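Local coordinates for protein LP04448p (Drosophila melanogaster, PDB 2QK2) that probably binds tubulin through this TOG domain, built of HEAT repeats, and thereby takes part in tracking growing microtubule plus ends, at residues 9-14 against 48-53; 15-20 against 36-41; 56-61 against 79-84; 90-95 against 126-131. All coordinates share one frame; numbering follows the deposited sequence.

Overall arrangement
The four contacts lie in the N-terminal half of a HEAT-repeat solenoid. Contact 1 joins two loops, and contact 2 falls within the span of chain between them; their centres are about 13 Å apart. Contact 3, the buried helix pair, adjoins contact 2 (centres about 11 Å apart) through F20 against L57 and L36 against L61, and meets contact 1 where L49 touches L84. F92 then carries the packing from contact 3 to contact 4, about 14 Å away between centres. R91 hydrogen-bonds back to L49 and N51 of contact 1, about 17 Å away between centres. Contacts 2 and 4 do not touch, their nearest atoms being about 10 Å apart.

Contact 1: residues 9-14 against 48-53; sequences PVDILS and KLENGE
V10 reaches the neighbouring loop through both of its backbone polar atoms. Its N-H donates to K48 O (V10 N to K48 O, 2.9 Å), and V10 O accepts from E50 N, also at 2.9 Å. Both donors sit above the plane of the accepting carbonyl, though the N-H of E50 points almost straight at its target, at 167°. Because the two bonds run to the residues before and after L49, they make a single parallel bridge of V10 with L49, in a domain whose TOG fold is otherwise a helical HEAT-repeat solenoid. P9 lies beside K48, both side chains pointing the same way, with P9 CG 3.9 Å from K48 CG. On the inner side, L49 turns its CD2 onto I12, 3.7 Å from I12 CG2, and L43 of helix 29-45 backs both residues. On the more exposed side two carboxylates come close, probably at some electrostatic cost: D11 and E50 both hold CG anti to the backbone N, and E50 OE1 lies 3.2 Å from D11 CB and 3.4 Å from D11 OD2. This would probably raise the proton affinity of one carboxylate. D11 is steadied by an Asx motif, its OD1 accepting from S14 N at 2.9 Å from above the carboxylate plane. Further out, R91 hydrogen-bonds to L49 O and N51 OD1, and G87 of helix 71-88 to the L49 backbone.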
loop_
_atom_site.group_PDB
_atom_site.type_symbol
_atom_site.label_atom_id
_atom_site.label_comp_id
_atom_site.label_asym_id
_atom_site.label_seq_id
_atom_site.Cartn_x
_atom_site.Cartn_y
_atom_site.Cartn_z
ATOM N N PRO A 9 -24.181 -2.853 -5.349
ATOM C CA PRO A 9 -23.431 -3.648 -4.365
ATOM C C PRO A 9 -23.776 -5.134 -4.427
ATOM O O PRO A 9 -24.941 -5.517 -4.306
ATOM C CB PRO A 9 -23.832 -3.019 -3.033
ATOM C CG PRO A 9 -24.119 -1.591 -3.406
ATOM C CD PRO A 9 -24.906 -1.759 -4.682
ATOM N N VAL A 10 -22.759 -5.968 -4.622
ATOM C CA VAL A 10 -22.965 -7.404 -4.702
ATOM C C VAL A 10 -22.488 -8.126 -3.445
ATOM O O VAL A 10 -21.462 -7.775 -2.862
ATOM C CB VAL A 10 -22.242 -8.000 -5.927
ATOM C CG1 VAL A 10 -22.361 -9.514 -5.920
ATOM C CG2 VAL A 10 -22.848 -7.436 -7.205
ATOM N N ASP A 11 -23.252 -9.134 -3.036
ATOM C CA ASP A 11 -22.932 -9.937 -1.863
ATOM C C ASP A 11 -22.040 -11.092 -2.304
ATOM O O ASP A 11 -22.532 -12.194 -2.553
ATOM C CB ASP A 11 -24.219 -10.496 -1.253
ATOM C CG ASP A 11 -23.966 -11.342 -0.017
ATOM O OD1 ASP A 11 -22.826 -11.810 0.174
ATOM O OD2 ASP A 11 -24.918 -11.550 0.761
ATOM N N ILE A 12 -20.736 -10.853 -2.407
ATOM C CA ILE A 12 -19.830 -11.913 -2.828
ATOM C C ILE A 12 -19.542 -12.911 -1.707
ATOM O O ILE A 12 -19.135 -14.042 -1.966
ATOM C CB ILE A 12 -18.478 -11.356 -3.341
ATOM C CG1 ILE A 12 -17.767 -10.593 -2.223
ATOM C CG2 ILE A 12 -18.705 -10.478 -4.564
ATOM C CD1 ILE A 12 -16.312 -10.308 -2.531
ATOM N N LEU A 13 -19.746 -12.497 -0.464
ATOM C CA LEU A 13 -19.495 -13.399 0.650
ATOM C C LEU A 13 -20.380 -14.639 0.551
ATOM O O LEU A 13 -19.943 -15.748 0.856
ATOM C CB LEU A 13 -19.732 -12.684 1.983
ATOM C CG LEU A 13 -18.652 -11.668 2.363
ATOM C CD1 LEU A 13 -19.085 -10.897 3.605
ATOM C CD2 LEU A 13 -17.325 -12.390 2.590
ATOM N N SER A 14 -21.620 -14.455 0.108
ATOM C CA SER A 14 -22.540 -15.581 -0.013
ATOM C C SER A 14 -22.317 -16.369 -1.295
ATOM O O SER A 14 -22.903 -17.432 -1.481
ATOM C CB SER A 14 -23.989 -15.091 0.042
ATOM O OG SER A 14 -24.264 -14.191 -1.014
ATOM N N LYS A 48 -18.351 -3.484 -7.217
ATOM C CA LYS A 48 -19.014 -2.829 -6.091
ATOM C C LYS A 48 -19.432 -3.901 -5.089
ATOM O O LYS A 48 -20.237 -4.779 -5.397
ATOM C CB LYS A 48 -20.241 -2.050 -6.576
ATOM C CG LYS A 48 -20.916 -1.208 -5.508
ATOM C CD LYS A 48 -20.027 -0.064 -5.058
ATOM C CE LYS A 48 -20.744 0.816 -4.044
ATOM N NZ LYS A 48 -19.915 1.982 -3.611
ATOM N N LEU A 49 -18.882 -3.823 -3.883
ATOM C CA LEU A 49 -19.169 -4.818 -2.861
ATOM C C LEU A 49 -20.119 -4.358 -1.767
ATOM O O LEU A 49 -20.036 -3.237 -1.269
ATOM C CB LEU A 49 -17.858 -5.304 -2.236
ATOM C CG LEU A 49 -16.854 -5.868 -3.251
ATOM C CD1 LEU A 49 -15.539 -6.214 -2.567
ATOM C CD2 LEU A 49 -17.455 -7.096 -3.923
ATOM N N GLU A 50 -21.023 -5.256 -1.397
ATOM C CA GLU A 50 -22.008 -5.001 -0.355
ATOM C C GLU A 50 -21.335 -5.015 1.020
ATOM O O GLU A 50 -20.272 -5.621 1.194
ATOM C CB GLU A 50 -23.075 -6.093 -0.426
ATOM C CG GLU A 50 -24.277 -5.903 0.470
ATOM C CD GLU A 50 -25.254 -7.059 0.338
ATOM O OE1 GLU A 50 -24.962 -8.152 0.872
ATOM O OE2 GLU A 50 -26.302 -6.880 -0.317
ATOM N N ASN A 51 -21.944 -4.343 1.992
ATOM C CA ASN A 51 -21.400 -4.322 3.347
ATOM C C ASN A 51 -21.449 -5.747 3.883
ATOM O O ASN A 51 -22.257 -6.549 3.428
ATOM C CB ASN A 51 -22.242 -3.426 4.254
ATOM C CG ASN A 51 -22.257 -1.992 3.796
ATOM O OD1 ASN A 51 -21.213 -1.347 3.709
ATOM N ND2 ASN A 51 -23.447 -1.478 3.498
ATOM N N GLY A 52 -20.590 -6.061 4.845
ATOM C CA GLY A 52 -20.583 -7.406 5.397
ATOM C C GLY A 52 -19.421 -7.657 6.331
ATOM O O GLY A 52 -18.636 -6.751 6.604
ATOM N N GLU A 53 -19.310 -8.887 6.828
ATOM C CA GLU A 53 -18.226 -9.254 7.736
ATOM C C GLU A 53 -17.066 -9.826 6.926
ATOM O O GLU A 53 -17.002 -11.031 6.694
ATOM C CB GLU A 53 -18.711 -10.303 8.740
ATOM C CG GLU A 53 -19.908 -9.867 9.576
ATOM C CD GLU A 53 -19.651 -8.581 10.325
ATOM O OE1 GLU A 53 -18.588 -8.481 10.977
ATOM O OE2 GLU A 53 -20.506 -7.671 10.265
#

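Contact 2: residues 15-20 against 36-41; sequences KMPKDF and LEVLEK
L36 O is gripped by one short hydrogen bond, from E40 N at 2.7 Å, an i to i+4 bond of helix 29-45, one turn of which carries the side chains that meet the loop. The helix belongs to the all-helical HEAT-repeat solenoid of the TOG domain, and segment 15-20, a loop whose last residue F20 opens helix 20-24, lies against its flank. No hydrogen bond joins the two segments; the contact is apolar. The loop is shaped by its own bond: P17 to F20 form a type I beta turn closed by F20 N to P17 O at 3.0 Å. Just outside the two segments, S35 of the same helix 29-45 donates its hydroxyl to F20 O.

F20 sets its CG anti to the backbone N (chi1 177°), which carries the ring to L39. There F20 CE1 lies 3.8 Å from L39 CB, and F20 CZ rests near L39 CD2, the two side chains crossing obliquely. M16, a selenomethionine, follows a chain bent at its last two torsions. Its selenium runs alongside L39, with SE 4.0 Å from L39 CD1. L57 of helix 55-67 touches both F20 and L39. At the outer margin P17 and V38 meet tip to tip, CD of P17 being 3.7 Å from CG1 of V38. M16 CE stands 3.2 Å above one face of the F20 ring, offset toward its rim.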
loop_
_atom_site.group_PDB
_atom_site.type_symbol
_atom_site.label_atom_id
_atom_site.label_comp_id
_atom_site.label_asym_id
_atom_site.label_seq_id
_atom_site.Cartn_x
_atom_site.Cartn_y
_atom_site.Cartn_z
ATOM N N LYS A 15 -21.455 -15.858 -2.172
ATOM C CA LYS A 15 -21.182 -16.524 -3.440
ATOM C C LYS A 15 -19.925 -17.371 -3.445
ATOM O O LYS A 15 -19.684 -18.126 -4.382
ATOM C CB LYS A 15 -21.091 -15.500 -4.566
ATOM C CG LYS A 15 -22.382 -14.758 -4.827
ATOM C CD LYS A 15 -22.243 -13.862 -6.038
ATOM C CE LYS A 15 -23.545 -13.156 -6.345
ATOM N NZ LYS A 15 -23.415 -12.340 -7.583
HETATM N N MSE A 16 -19.113 -17.254 -2.405
HETATM C CA MSE A 16 -17.891 -18.036 -2.351
HETATM C C MSE A 16 -18.148 -19.511 -2.129
HETATM O O MSE A 16 -19.132 -19.895 -1.508
HETATM C CB MSE A 16 -16.978 -17.492 -1.268
HETATM C CG MSE A 16 -16.000 -16.473 -1.823
HETATM SE SE MSE A 16 -15.581 -15.210 -0.512
HETATM C CE MSE A 16 -14.555 -16.332 0.660
ATOM N N PRO A 17 -17.259 -20.365 -2.647
ATOM C CA PRO A 17 -17.424 -21.809 -2.487
ATOM C C PRO A 17 -17.454 -22.213 -1.017
ATOM O O PRO A 17 -16.738 -21.643 -0.187
ATOM C CB PRO A 17 -16.221 -22.377 -3.238
ATOM C CG PRO A 17 -15.183 -21.319 -3.053
ATOM C CD PRO A 17 -15.966 -20.048 -3.282
ATOM N N LYS A 18 -18.281 -23.203 -0.702
ATOM C CA LYS A 18 -18.413 -23.671 0.667
ATOM C C LYS A 18 -17.113 -24.255 1.218
ATOM O O LYS A 18 -17.001 -24.499 2.416
ATOM C CB LYS A 18 -19.540 -24.709 0.765
ATOM C CG LYS A 18 -19.210 -26.072 0.174
ATOM C CD LYS A 18 -20.418 -27.010 0.228
ATOM C CE LYS A 18 -20.958 -27.171 1.650
ATOM N NZ LYS A 18 -22.214 -27.986 1.698
ATOM N N ASP A 19 -16.128 -24.482 0.355
ATOM C CA ASP A 19 -14.853 -25.023 0.820
ATOM C C ASP A 19 -13.710 -24.021 0.628
ATOM O O ASP A 19 -12.531 -24.376 0.692
ATOM C CB ASP A 19 -14.536 -26.339 0.099
ATOM C CG ASP A 19 -14.430 -26.174 -1.405
ATOM O OD1 ASP A 19 -14.716 -25.067 -1.913
ATOM O OD2 ASP A 19 -14.060 -27.157 -2.080
ATOM N N PHE A 20 -14.068 -22.765 0.407
ATOM C CA PHE A 20 -13.080 -21.716 0.210
ATOM C C PHE A 20 -11.985 -21.744 1.279
ATOM O O PHE A 20 -10.798 -21.843 0.961
ATOM C CB PHE A 20 -13.757 -20.344 0.228
ATOM C CG PHE A 20 -12.796 -19.203 0.093
ATOM C CD1 PHE A 20 -12.322 -18.819 -1.161
ATOM C CD2 PHE A 20 -12.321 -18.540 1.225
ATOM C CE1 PHE A 20 -11.385 -17.793 -1.287
ATOM C CE2 PHE A 20 -11.381 -17.509 1.110
ATOM C CZ PHE A 20 -10.913 -17.137 -0.154
ATOM N N LEU A 36 -8.377 -19.092 -4.331
ATOM C CA LEU A 36 -8.027 -17.736 -4.750
ATOM C C LEU A 36 -8.515 -17.418 -6.169
ATOM O O LEU A 36 -8.923 -16.285 -6.447
ATOM C CB LEU A 36 -6.511 -17.510 -4.627
ATOM C CG LEU A 36 -5.935 -17.615 -3.204
ATOM C CD1 LEU A 36 -4.446 -17.323 -3.228
ATOM C CD2 LEU A 36 -6.646 -16.633 -2.267
ATOM N N GLU A 37 -8.476 -18.410 -7.060
ATOM C CA GLU A 37 -8.943 -18.226 -8.443
ATOM C C GLU A 37 -10.400 -17.803 -8.460
ATOM O O GLU A 37 -10.779 -16.840 -9.127
ATOM C CB GLU A 37 -8.875 -19.525 -9.239
ATOM C CG GLU A 37 -7.538 -19.903 -9.791
ATOM C CD GLU A 37 -7.673 -21.043 -10.786
ATOM O OE1 GLU A 37 -8.280 -20.822 -11.859
ATOM O OE2 GLU A 37 -7.195 -22.157 -10.490
ATOM N N VAL A 38 -11.219 -18.569 -7.751
ATOM C CA VAL A 38 -12.644 -18.299 -7.680
ATOM C C VAL A 38 -12.899 -16.923 -7.083
ATOM O O VAL A 38 -13.734 -16.171 -7.580
ATOM C CB VAL A 38 -13.366 -19.377 -6.842
ATOM C CG1 VAL A 38 -14.832 -19.028 -6.689
ATOM C CG2 VAL A 38 -13.229 -20.733 -7.527
ATOM N N LEU A 39 -12.176 -16.594 -6.017
ATOM C CA LEU A 39 -12.339 -15.299 -5.369
ATOM C C LEU A 39 -11.933 -14.173 -6.312
ATOM O O LEU A 39 -12.659 -13.190 -6.468
ATOM C CB LEU A 39 -11.492 -15.214 -4.098
ATOM C CG LEU A 39 -11.451 -13.841 -3.412
ATOM C CD1 LEU A 39 -12.841 -13.451 -2.920
ATOM C CD2 LEU A 39 -10.467 -13.895 -2.249
ATOM N N GLU A 40 -10.773 -14.314 -6.945
ATOM C CA GLU A 40 -10.318 -13.269 -7.849
ATOM C C GLU A 40 -11.349 -12.990 -8.937
ATOM O O GLU A 40 -11.542 -11.840 -9.331
ATOM C CB GLU A 40 -8.977 -13.628 -8.488
ATOM C CG GLU A 40 -8.344 -12.427 -9.186
ATOM C CD GLU A 40 -6.904 -12.663 -9.610
ATOM O OE1 GLU A 40 -6.112 -13.193 -8.792
ATOM O OE2 GLU A 40 -6.562 -12.302 -10.758
ATOM N N LYS A 41 -12.019 -14.035 -9.416
ATOM C CA LYS A 41 -13.031 -13.859 -10.456
ATOM C C LYS A 41 -14.259 -13.134 -9.908
ATOM O O LYS A 41 -14.833 -12.265 -10.577
ATOM C CB LYS A 41 -13.450 -15.206 -11.045
ATOM C CG LYS A 41 -14.456 -15.070 -12.182
ATOM C CD LYS A 41 -14.922 -16.419 -12.702
ATOM C CE LYS A 41 -15.919 -16.252 -13.840
ATOM N NZ LYS A 41 -16.463 -17.568 -14.285
#

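Contact 3: residues 56-61 against 79-84; sequences ALVSAL and KCLALL
L84 sets its CG anti to the backbone N (chi1 178°), whereas L61 swings its CG anti to the carbonyl carbon (chi1 -68°); these two choices aim each leucine at the other helix, L61 from helix 55-67 and L84 from helix 71-88. From one side comes the branch of L84 that does most of the touching, CD2. It lies 3.8 Å from V58 CG2, the two side chains crossing obliquely, and 4.0 Å from CD2 of L57, which slides past L84 in the opposite direction. One methyl thus touches two successive residues of the facing helix.

L61 comes from the other side and spreads its branches over neighbouring residues. Its CD1 rests on the backbone of the partner helix, 3.8 Å from L81 N, and also meets the side-chain CD1 of L81 at 4.1 Å. The other branch, CD2, lies against C80, with L61 CD2 4.1 Å from C80 CB. V58 and L81 also approach through their own methyls, more loosely. No hydrogen bond crosses the interface, and the contacts across it are between carbon atoms, C80 taking part through its CB, apart from L61 CD1 on L81 N.

All six touching residues are buried. L39 of helix 29-45 covers L57 and C80, while F92 covers V58 and L81. The axes of segments 56-61 and 79-84 run 150° apart in direction and approach to 10.3 Å, giving the antiparallel helix pair, joined by a short turn, that is characteristic of HEAT-repeat solenoids such as the TOG domain.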
loop_
_atom_site.group_PDB
_atom_site.type_symbol
_atom_site.label_atom_id
_atom_site.label_comp_id
_atom_site.label_asym_id
_atom_site.label_seq_id
_atom_site.Cartn_x
_atom_site.Cartn_y
_atom_site.Cartn_z
ATOM N N ALA A 56 -12.895 -12.415 8.279
ATOM C CA ALA A 56 -12.356 -13.753 8.029
ATOM C C ALA A 56 -11.622 -13.812 6.697
ATOM O O ALA A 56 -10.561 -14.431 6.589
ATOM C CB ALA A 56 -13.489 -14.804 8.058
ATOM N N LEU A 57 -12.186 -13.165 5.683
ATOM C CA LEU A 57 -11.571 -13.159 4.364
ATOM C C LEU A 57 -10.239 -12.407 4.387
ATOM O O LEU A 57 -9.238 -12.883 3.849
ATOM C CB LEU A 57 -12.522 -12.529 3.335
ATOM C CG LEU A 57 -11.971 -12.432 1.907
ATOM C CD1 LEU A 57 -11.484 -13.803 1.436
ATOM C CD2 LEU A 57 -13.046 -11.888 0.974
ATOM N N VAL A 58 -10.220 -11.238 5.017
ATOM C CA VAL A 58 -8.990 -10.454 5.097
ATOM C C VAL A 58 -7.897 -11.237 5.834
ATOM O O VAL A 58 -6.734 -11.246 5.423
ATOM C CB VAL A 58 -9.239 -9.092 5.803
ATOM C CG1 VAL A 58 -7.907 -8.334 5.985
ATOM C CG2 VAL A 58 -10.206 -8.246 4.962
ATOM N N SER A 59 -8.274 -11.901 6.920
ATOM C CA SER A 59 -7.314 -12.690 7.682
ATOM C C SER A 59 -6.759 -13.832 6.821
ATOM O O SER A 59 -5.560 -14.111 6.846
ATOM C CB SER A 59 -7.983 -13.258 8.937
ATOM O OG SER A 59 -7.056 -13.986 9.728
ATOM N N ALA A 60 -7.632 -14.489 6.059
ATOM C CA ALA A 60 -7.205 -15.593 5.197
ATOM C C ALA A 60 -6.212 -15.098 4.144
ATOM O O ALA A 60 -5.195 -15.741 3.889
ATOM C CB ALA A 60 -8.424 -16.237 4.516
ATOM N N LEU A 61 -6.511 -13.956 3.532
ATOM C CA LEU A 61 -5.623 -13.398 2.525
ATOM C C LEU A 61 -4.288 -12.991 3.139
ATOM O O LEU A 61 -3.231 -13.253 2.563
ATOM C CB LEU A 61 -6.277 -12.193 1.835
ATOM C CG LEU A 61 -7.481 -12.553 0.957
ATOM C CD1 LEU A 61 -8.075 -11.275 0.369
ATOM C CD2 LEU A 61 -7.046 -13.508 -0.165
ATOM N N LYS A 79 -3.306 -9.515 -4.972
ATOM C CA LYS A 79 -4.232 -8.965 -5.956
ATOM C C LYS A 79 -5.659 -8.980 -5.403
ATOM O O LYS A 79 -6.373 -7.979 -5.464
ATOM C CB LYS A 79 -4.162 -9.782 -7.252
ATOM C CG LYS A 79 -5.063 -9.264 -8.363
ATOM C CD LYS A 79 -4.619 -7.884 -8.805
ATOM C CE LYS A 79 -5.449 -7.370 -9.968
ATOM N NZ LYS A 79 -4.966 -6.026 -10.411
ATOM N N CYS A 80 -6.073 -10.119 -4.857
ATOM C CA CYS A 80 -7.413 -10.230 -4.283
ATOM C C CYS A 80 -7.639 -9.202 -3.173
ATOM O O CYS A 80 -8.719 -8.624 -3.070
ATOM C CB CYS A 80 -7.640 -11.637 -3.719
ATOM S SG CYS A 80 -7.939 -12.910 -4.967
ATOM N N LEU A 81 -6.622 -8.979 -2.343
ATOM C CA LEU A 81 -6.734 -8.025 -1.248
ATOM C C LEU A 81 -6.921 -6.613 -1.808
ATOM O O LEU A 81 -7.708 -5.820 -1.281
ATOM C CB LEU A 81 -5.488 -8.084 -0.360
ATOM C CG LEU A 81 -5.521 -7.252 0.928
ATOM C CD1 LEU A 81 -6.711 -7.662 1.794
ATOM C CD2 LEU A 81 -4.224 -7.451 1.689
ATOM N N ALA A 82 -6.203 -6.315 -2.884
ATOM C CA ALA A 82 -6.298 -5.011 -3.534
ATOM C C ALA A 82 -7.710 -4.796 -4.082
ATOM O O ALA A 82 -8.309 -3.745 -3.869
ATOM C CB ALA A 82 -5.278 -4.915 -4.673
ATOM N N LEU A 83 -8.244 -5.797 -4.777
ATOM C CA LEU A 83 -9.583 -5.682 -5.346
ATOM C C LEU A 83 -10.633 -5.583 -4.248
ATOM O O LEU A 83 -11.627 -4.868 -4.391
ATOM C CB LEU A 83 -9.887 -6.874 -6.259
ATOM C CG LEU A 83 -8.995 -6.997 -7.504
ATOM C CD1 LEU A 83 -9.261 -8.318 -8.208
ATOM C CD2 LEU A 83 -9.254 -5.832 -8.437
ATOM N N LEU A 84 -10.409 -6.293 -3.148
ATOM C CA LEU A 84 -11.344 -6.254 -2.035
ATOM C C LEU A 84 -11.344 -4.843 -1.432
ATOM O O LEU A 84 -12.404 -4.265 -1.170
ATOM C CB LEU A 84 -10.942 -7.283 -0.971
ATOM C CG LEU A 84 -11.790 -7.351 0.307
ATOM C CD1 LEU A 84 -13.224 -7.758 -0.034
ATOM C CD2 LEU A 84 -11.166 -8.355 1.275
#

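Contact 4: residues 90-95 against 126-131; sequences KRFSNY and YASTSL
Carbon-to-oxygen approaches form the first group, and they are the tightest across this contact. S93 sets its CB 3.3 Å from S128 O, and K90, its chain bent at chi2 and again at chi4, lays its CE 3.5 Å from A127 O. Two successive carbonyls of the turn after helix 112-126 thus face aliphatic carbons of the segment leading into helix 93-105.

Contacts of the F92 ring form the second group. The ring turns its edge to S128, whose OG lies in the ring plane, 3.9 Å from F92 CD2. That hydroxyl, set between the backbone N and the carbonyl carbon (chi1 76°), is hydrogen-bonded to I125 O and so is held against its own helix. F92 also packs onto A85 and C99, with Y95 CB over one of its faces.

Hydrogen bonds, the third group, stay within each side. T129 N donates to Y126 O at 2.8 Å, closing a type I beta turn, and S93 N donates to K90 O at 3.1 Å. S130 caps the helix that follows through its OG and A133 N.

In the helical TOG solenoid the contact therefore joins two interhelical turns without a conventional hydrogen bond between them. The CE of K90, next to the charged ammonium group, is probably polarised enough to favour the A127 carbonyl, so a weak C-H to oxygen attraction may add to van der Waals contact.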
loop_
_atom_site.group_PDB
_atom_site.type_symbol
_atom_site.label_atom_id
_atom_site.label_comp_id
_atom_site.label_asym_id
_atom_site.label_seq_id
_atom_site.Cartn_x
_atom_site.Cartn_y
_atom_site.Cartn_z
ATOM N N LYS A 90 -14.054 3.109 1.419
ATOM C CA LYS A 90 -13.965 3.472 2.834
ATOM C C LYS A 90 -14.499 2.395 3.768
ATOM O O LYS A 90 -14.165 2.383 4.952
ATOM C CB LYS A 90 -14.712 4.782 3.101
ATOM C CG LYS A 90 -14.188 5.974 2.309
ATOM C CD LYS A 90 -12.809 6.412 2.767
ATOM C CE LYS A 90 -12.304 7.570 1.917
ATOM N NZ LYS A 90 -13.260 8.717 1.915
ATOM N N ARG A 91 -15.336 1.500 3.248
ATOM C CA ARG A 91 -15.883 0.417 4.064
ATOM C C ARG A 91 -14.772 -0.544 4.498
ATOM O O ARG A 91 -15.002 -1.439 5.309
ATOM C CB ARG A 91 -16.949 -0.376 3.291
ATOM C CG ARG A 91 -18.372 0.185 3.328
ATOM C CD ARG A 91 -18.657 1.176 2.207
ATOM N NE ARG A 91 -18.471 0.607 0.870
ATOM C CZ ARG A 91 -19.124 -0.450 0.387
ATOM N NH1 ARG A 91 -20.026 -1.085 1.128
ATOM N NH2 ARG A 91 -18.872 -0.877 -0.845
ATOM N N PHE A 92 -13.567 -0.356 3.963
ATOM C CA PHE A 92 -12.441 -1.229 4.308
ATOM C C PHE A 92 -11.632 -0.689 5.487
ATOM O O PHE A 92 -10.803 -1.403 6.058
ATOM C CB PHE A 92 -11.506 -1.402 3.091
ATOM C CG PHE A 92 -10.507 -2.529 3.245
ATOM C CD1 PHE A 92 -10.856 -3.838 2.907
ATOM C CD2 PHE A 92 -9.236 -2.287 3.769
ATOM C CE1 PHE A 92 -9.951 -4.895 3.092
ATOM C CE2 PHE A 92 -8.326 -3.333 3.959
ATOM C CZ PHE A 92 -8.684 -4.640 3.620
ATOM N N SER A 93 -11.895 0.562 5.865
ATOM C CA SER A 93 -11.153 1.224 6.939
ATOM C C SER A 93 -10.865 0.407 8.192
ATOM O O SER A 93 -9.759 0.470 8.729
ATOM C CB SER A 93 -11.842 2.539 7.338
ATOM O OG SER A 93 -13.092 2.308 7.965
ATOM N N ASN A 94 -11.842 -0.357 8.667
ATOM C CA ASN A 94 -11.631 -1.147 9.878
ATOM C C ASN A 94 -10.610 -2.276 9.774
ATOM O O ASN A 94 -10.129 -2.758 10.795
ATOM C CB ASN A 94 -12.960 -1.716 10.388
ATOM C CG ASN A 94 -13.758 -0.697 11.184
ATOM O OD1 ASN A 94 -13.213 -0.007 12.050
ATOM N ND2 ASN A 94 -15.053 -0.602 10.900
ATOM N N TYR A 95 -10.278 -2.693 8.555
ATOM C CA TYR A 95 -9.305 -3.772 8.357
ATOM C C TYR A 95 -7.915 -3.239 8.000
ATOM O O TYR A 95 -6.917 -3.955 8.110
ATOM C CB TYR A 95 -9.774 -4.712 7.240
ATOM C CG TYR A 95 -11.219 -5.146 7.362
ATOM C CD1 TYR A 95 -12.186 -4.654 6.489
ATOM C CD2 TYR A 95 -11.623 -6.028 8.368
ATOM C CE1 TYR A 95 -13.527 -5.028 6.612
ATOM C CE2 TYR A 95 -12.967 -6.410 8.502
ATOM C CZ TYR A 95 -13.910 -5.907 7.620
ATOM O OH TYR A 95 -15.233 -6.278 7.731
ATOM N N TYR A 126 -4.602 2.063 1.438
ATOM C CA TYR A 126 -4.316 3.422 1.894
ATOM C C TYR A 126 -5.517 4.343 1.686
ATOM O O TYR A 126 -5.816 5.191 2.527
ATOM C CB TYR A 126 -3.111 4.003 1.147
ATOM C CG TYR A 126 -2.837 5.443 1.518
ATOM C CD1 TYR A 126 -2.393 5.777 2.796
ATOM C CD2 TYR A 126 -3.075 6.478 0.609
ATOM C CE1 TYR A 126 -2.199 7.106 3.172
ATOM C CE2 TYR A 126 -2.881 7.817 0.974
ATOM C CZ TYR A 126 -2.445 8.120 2.260
ATOM O OH TYR A 126 -2.278 9.434 2.654
ATOM N N ALA A 127 -6.196 4.167 0.558
ATOM C CA ALA A 127 -7.358 4.969 0.208
ATOM C C ALA A 127 -8.449 4.941 1.280
ATOM O O ALA A 127 -9.257 5.869 1.373
ATOM C CB ALA A 127 -7.926 4.494 -1.130
ATOM N N SER A 128 -8.464 3.888 2.092
ATOM C CA SER A 128 -9.470 3.745 3.143
ATOM C C SER A 128 -8.983 4.254 4.490
ATOM O O SER A 128 -9.727 4.236 5.466
ATOM C CB SER A 128 -9.866 2.277 3.297
ATOM O OG SER A 128 -8.851 1.548 3.977
ATOM N N THR A 129 -7.737 4.701 4.558
ATOM C CA THR A 129 -7.196 5.175 5.824
ATOM C C THR A 129 -6.382 6.458 5.603
ATOM O O THR A 129 -6.712 7.239 4.708
ATOM C CB THR A 129 -6.357 4.040 6.483
ATOM O OG1 THR A 129 -5.876 4.459 7.765
ATOM C CG2 THR A 129 -5.193 3.639 5.589
ATOM N N SER A 130 -5.341 6.694 6.398
ATOM C CA SER A 130 -4.534 7.910 6.231
ATOM C C SER A 130 -3.130 7.741 6.791
ATOM O O SER A 130 -2.869 6.808 7.555
ATOM C CB SER A 130 -5.200 9.084 6.948
ATOM O OG SER A 130 -5.142 8.900 8.356
ATOM N N LEU A 131 -2.226 8.647 6.417
ATOM C CA LEU A 131 -0.856 8.577 6.917
ATOM C C LEU A 131 -0.860 8.804 8.426
ATOM O O LEU A 131 -0.080 8.197 9.157
ATOM C CB LEU A 131 0.039 9.626 6.241
ATOM C CG LEU A 131 0.356 9.484 4.749
ATOM C CD1 LEU A 131 1.229 10.657 4.312
ATOM C CD2 LEU A 131 1.071 8.162 4.473
#